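Local structure of Molybdate/tungstate binding protein (1FR3) at the interface of chains A and B and the interface of chains A and C. The protein binds the oxyanions molybdate and tungstate as a hexameric assembly of small TOBE-domain (Mop-type) subunits, and probably serves molybdate homeostasis in the cell. Residues are numbered along the deposited sequence; one frame, centred on the assembly and turned at random. Chains: chain A/B/C, Molybdate/tungstate binding protein.

Contact 1: the interface of chains A and B. Residues chain A 3-5, 57, 59; chain B 64, 66.
B:Glu64, at the start of strand 64-66, lies against the N-terminal segment, A:Leu57 and A:Lys59 of chain A, in part of the A-B subunit interface. A:Ser4, A:Gly5 and A:Lys59 also line a tungstate pocket, so this contact may help to position the pocket wall. The glutamate stem runs alongside A:Lys59 in the opposite direction, with A:Lys59 CD 3.8 Å from B:Glu64 CG. The lysine's CG is turned away from its own backbone N (chi1 -161°), and its straight middle lets CB, CG, CD and CE all follow the glutamate. The tail then bends at chi4, leaving A:Lys59 NZ 6.3 Å from B:Glu64 OE2, a separation at which the opposite charges may still attract although they do not pair. A:Ser4 touches the stem too: A:Ser4 OG sits 3.3 Å from B:Glu64 CB.

The carboxylate is carried on an extended chain (chi2 -178°). A:Gly5 N and CA both lie 3.7 Å from its carbon, B:Glu64 CD. B:Glu64 OE2 is 3.4 Å from A:Gly5 CA and also faces the CB of A:Lys59. B:Glu64 OE1 points between two methyl groups, A:Ile3 CG2 and A:Leu57 CD2, each 3.5 Å away.

The side chains of the outer residues pack apolarly. A:Ile3 and B:Leu66, paired in an antiparallel bridge, lie side by side and point the same way, with the methyls A:Ile3 CG2 and B:Leu66 CD2 3.6 Å apart.

Contact 2: the interface of chains A and C. Residues chain A 41-42, 45-46; chain C 2-4, 6.
A:Asp45 turns its CG away from its backbone N (chi1 -174°), off helix 40-46 and towards chain C, where C:Arg6, bent at chi2 and chi3, folds its guanidinium back to meet it. Both terminal nitrogens approach one carboxylate oxygen end-on, the two flat groups lying 65° apart. C:Arg6 NH2 makes the shorter bond, 2.8 Å to A:Asp45 OD2 on its anti lone pair, whereas NH1 meets that oxygen from above the carboxylate plane. C:Lys2 stretches across with an extended chain; C:Lys2 NZ forms a salt bridge with A:Asp45 OD1 at 3.0 Å and also bonds the backbone O of the same residue. C:Lys2 CB packs 3.9 Å from A:Leu46 CG.

Within chain C the guanidinium is steadied by C:Arg6 NE to C:Ser4 O at 2.9 Å, and by NH2 to C:Ile3 O. C:Ser4 O also accepts A:Ser42 OG at 2.8 Å, in the carbonyl plane on a lone pair. A:Ser42 OG sits 2.9 Å from C:Arg6 NE on the face side of the guanidinium, a close polar contact and not a second bond from NE, while A:Ser42 CA covers the group's centre. With its two-fold twin, this polar junction ties the helix of each subunit to its partner's N-terminal segment, among residues that line the oxyanion pockets.

Contact 3: the interface of chains A and B. Residues chain A 1-4; chain B 65-67.
B:Leu66 is flanked by A:Met1 on one branch and A:Ile3 on the other. The methionine crosses the leucine at a slant: its chain is straight at chi2 and bends at chi3 (-69°), which carries the terminal methyl A:Met1 CE to 3.6 Å from B:Leu66 CD1, while SD passes over the leucine's CB. The CD2 branch goes to A:Ile3, continuing the apolar row. Nearer the backbone, A:Met1 CB and CG lie over the C-terminal carboxylate of B:Lys67, with A:Met1 CG 3.5 Å from B:Lys67 O.

The two lysine side chains head away from this row. A:Lys2, extended beyond CG, touches B:Lys67 with its root, A:Lys2 CB lying 3.4 Å from the terminal B:Lys67 OXT. B:Lys67 OXT accepts A:Lys2 N at 2.7 Å, so the chain end itself serves as a pairing group. B:Lys67 N returns a bond of 3.0 Å to A:Lys2 O, and further along A:Ser4 N bonds B:Val65 O at 2.9 Å.

A:Ser4 closes the ladder with its side chain. A:Ser4 OG, flanked by its own N and C (chi1 72°) and facing chain B, accepts B:Val65 N at 3.0 Å in an almost straight bond (169° at H). The antiparallel pairing thus joins the N-terminal segment of one subunit to the C-terminal strand of another, helping to hold the hexamer together.

Contact 1: the interface of chains A and B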
# COMPACT_ATOMS: atom_id res chain seq x y z
N ILE A 3 3.60 -14.35 10.25
CA ILE A 3 3.51 -13.08 9.54
C ILE A 3 2.10 -12.52 9.58
O ILE A 3 1.16 -13.24 9.22
CB ILE A 3 3.92 -13.35 8.07
CG1 ILE A 3 5.31 -13.98 8.01
CG2 ILE A 3 3.83 -12.09 7.22
CD1 ILE A 3 5.62 -14.70 6.71
N SER A 4 1.92 -11.26 9.99
CA SER A 4 0.56 -10.70 10.03
C SER A 4 -0.10 -10.68 8.66
O SER A 4 -1.32 -10.85 8.56
CB SER A 4 0.55 -9.33 10.68
OG SER A 4 1.11 -8.30 9.88
N GLY A 5 0.66 -10.39 7.61
CA GLY A 5 0.07 -10.32 6.26
C GLY A 5 -0.77 -11.59 6.07
O GLY A 5 -0.20 -12.69 6.03
N LEU A 57 2.91 -12.90 -0.93
CA LEU A 57 2.35 -12.40 0.31
C LEU A 57 1.65 -11.05 0.13
O LEU A 57 2.25 -10.11 -0.40
CB LEU A 57 3.47 -12.24 1.34
CG LEU A 57 3.07 -11.65 2.70
CD1 LEU A 57 2.29 -12.67 3.50
CD2 LEU A 57 4.31 -11.17 3.45
N LYS A 59 -0.78 -8.03 2.25
CA LYS A 59 -1.44 -7.57 3.48
C LYS A 59 -2.93 -7.42 3.26
O LYS A 59 -3.38 -6.99 2.19
CB LYS A 59 -0.81 -6.24 3.90
CG LYS A 59 -1.06 -5.88 5.36
CD LYS A 59 -0.35 -4.58 5.72
CE LYS A 59 -0.55 -4.25 7.20
NZ LYS A 59 -1.98 -3.91 7.47
N GLU B 64 3.37 -4.34 8.56
CA GLU B 64 3.07 -5.67 9.06
C GLU B 64 3.85 -5.92 10.34
O GLU B 64 4.79 -5.19 10.66
CB GLU B 64 3.44 -6.77 8.05
CG GLU B 64 2.52 -6.85 6.86
CD GLU B 64 2.84 -7.96 5.87
OE1 GLU B 64 3.69 -8.80 5.98
OE2 GLU B 64 2.09 -7.97 4.86
N LEU B 66 5.70 -9.26 12.52
CA LEU B 66 6.14 -10.64 12.46
C LEU B 66 6.56 -11.11 13.86
O LEU B 66 7.14 -10.34 14.61
CB LEU B 66 7.34 -10.80 11.53
CG LEU B 66 7.35 -10.00 10.23
CD1 LEU B 66 8.65 -10.26 9.47
CD2 LEU B 66 6.15 -10.30 9.36

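Contact 2: the interface of chains A and C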
# COMPACT_ATOMS: atom_id res chain seq x y z
N ASP A 41 17.20 -5.63 -5.33
CA ASP A 41 17.93 -6.03 -4.14
C ASP A 41 17.35 -7.33 -3.57
O ASP A 41 18.08 -8.22 -3.16
CB ASP A 41 17.85 -4.93 -3.08
CG ASP A 41 18.42 -3.61 -3.59
OD1 ASP A 41 17.78 -3.05 -4.51
OD2 ASP A 41 19.45 -3.15 -3.06
N SER A 42 16.02 -7.41 -3.57
CA SER A 42 15.35 -8.61 -3.06
C SER A 42 15.58 -9.82 -3.96
O SER A 42 15.69 -10.94 -3.47
CB SER A 42 13.85 -8.33 -2.92
OG SER A 42 13.60 -7.42 -1.87
N ASP A 45 19.01 -10.95 -2.92
CA ASP A 45 18.99 -11.49 -1.57
C ASP A 45 18.34 -12.86 -1.52
O ASP A 45 18.86 -13.80 -0.91
CB ASP A 45 18.31 -10.51 -0.63
CG ASP A 45 18.35 -10.89 0.84
OD1 ASP A 45 19.31 -11.57 1.28
OD2 ASP A 45 17.40 -10.51 1.56
N LEU A 46 17.17 -13.00 -2.14
CA LEU A 46 16.44 -14.26 -2.16
C LEU A 46 16.99 -15.22 -3.20
O LEU A 46 16.67 -16.41 -3.20
CB LEU A 46 14.95 -14.00 -2.41
CG LEU A 46 14.10 -13.56 -1.22
CD1 LEU A 46 14.51 -12.18 -0.71
CD2 LEU A 46 12.61 -13.56 -1.57
N LYS C 2 13.36 -16.13 3.56
CA LYS C 2 13.71 -14.73 3.41
C LYS C 2 12.47 -14.00 2.88
O LYS C 2 11.63 -14.63 2.24
CB LYS C 2 14.89 -14.49 2.48
CG LYS C 2 16.24 -14.82 3.09
CD LYS C 2 17.37 -14.62 2.09
CE LYS C 2 18.72 -14.86 2.75
NZ LYS C 2 19.84 -14.51 1.82
N ILE C 3 12.37 -12.71 3.15
CA ILE C 3 11.21 -11.91 2.76
C ILE C 3 11.63 -10.75 1.88
O ILE C 3 12.57 -10.03 2.23
CB ILE C 3 10.57 -11.37 4.07
CG1 ILE C 3 10.19 -12.55 4.98
CG2 ILE C 3 9.36 -10.49 3.79
CD1 ILE C 3 9.94 -12.13 6.42
N SER C 4 10.92 -10.49 0.78
CA SER C 4 11.31 -9.37 -0.09
C SER C 4 11.14 -8.02 0.60
O SER C 4 11.95 -7.12 0.38
CB SER C 4 10.58 -9.42 -1.42
OG SER C 4 9.20 -9.15 -1.28
N ARG C 6 11.83 -5.11 2.28
CA ARG C 6 13.17 -4.73 2.71
C ARG C 6 13.33 -4.18 4.11
O ARG C 6 14.43 -4.32 4.67
CB ARG C 6 13.76 -3.71 1.72
CG ARG C 6 13.99 -4.25 0.32
CD ARG C 6 15.15 -5.24 0.28
NE ARG C 6 14.76 -6.59 0.65
CZ ARG C 6 15.61 -7.58 0.90
NH1 ARG C 6 16.93 -7.39 0.82
NH2 ARG C 6 15.18 -8.80 1.22

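Contact 3: the interface of chains A and B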
# COMPACT_ATOMS: atom_id res chain seq x y z
N MET A 1 9.06 -17.39 11.79
CA MET A 1 8.15 -16.38 12.40
C MET A 1 6.80 -16.37 11.69
O MET A 1 6.75 -16.53 10.47
CB MET A 1 8.70 -14.96 12.28
CG MET A 1 9.99 -14.65 13.02
SD MET A 1 10.34 -12.87 13.01
CE MET A 1 10.72 -12.64 11.28
N LYS A 2 5.73 -16.19 12.46
CA LYS A 2 4.41 -16.02 11.83
C LYS A 2 4.39 -14.60 11.28
O LYS A 2 5.10 -13.72 11.78
CB LYS A 2 3.26 -16.24 12.80
CG LYS A 2 3.15 -17.67 13.30
CD LYS A 2 1.86 -17.85 14.10
CE LYS A 2 1.65 -19.28 14.56
NZ LYS A 2 0.24 -19.48 15.01
N ILE A 3 3.60 -14.35 10.25
CA ILE A 3 3.51 -13.08 9.54
C ILE A 3 2.10 -12.52 9.58
O ILE A 3 1.16 -13.24 9.22
CB ILE A 3 3.92 -13.35 8.07
CG1 ILE A 3 5.31 -13.98 8.01
CG2 ILE A 3 3.83 -12.09 7.22
CD1 ILE A 3 5.62 -14.70 6.71
N SER A 4 1.92 -11.26 9.99
CA SER A 4 0.56 -10.70 10.03
C SER A 4 -0.10 -10.68 8.66
O SER A 4 -1.32 -10.85 8.56
CB SER A 4 0.55 -9.33 10.68
OG SER A 4 1.11 -8.30 9.88
N VAL B 65 3.48 -6.98 11.05
CA VAL B 65 4.16 -7.39 12.28
C VAL B 65 4.48 -8.88 12.16
O VAL B 65 3.62 -9.65 11.73
CB VAL B 65 3.33 -7.11 13.54
CG1 VAL B 65 4.09 -7.54 14.79
CG2 VAL B 65 2.95 -5.64 13.64
N LEU B 66 5.70 -9.26 12.52
CA LEU B 66 6.14 -10.64 12.46
C LEU B 66 6.56 -11.11 13.86
O LEU B 66 7.14 -10.34 14.61
CB LEU B 66 7.34 -10.80 11.53
CG LEU B 66 7.35 -10.00 10.23
CD1 LEU B 66 8.65 -10.26 9.47
CD2 LEU B 66 6.15 -10.30 9.36
N LYS B 67 6.25 -12.36 14.18
CA LYS B 67 6.68 -12.94 15.45
C LYS B 67 6.68 -14.47 15.31
O LYS B 67 7.72 -15.08 15.61
CB LYS B 67 5.82 -12.53 16.65
CG LYS B 67 6.39 -13.11 17.95
CD LYS B 67 5.50 -12.79 19.14
CE LYS B 67 6.07 -13.39 20.43
NZ LYS B 67 5.89 -14.87 20.43
OXT LYS B 67 5.64 -15.02 14.91

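Contacts 1 and 3 are neighbouring parts of the interface between chains A and B: the centres of their C-alpha atoms are about 6 Å apart, and they share A:Ile3, A:Ser4 and B:Leu66. Contact 2 is made with chain C; its C-alpha centre is about 15 Å from that of contact 1 and about 16 Å from that of contact 3. Its chain C side comes from the same N-terminal segment that chain A uses in contacts 1 and 3, so each copy can offer residues 2 to 4 both to a partner's helix 40-46 and to another partner's C-terminal strand 64-66. This exchange of chain ends probably interlocks the six subunits.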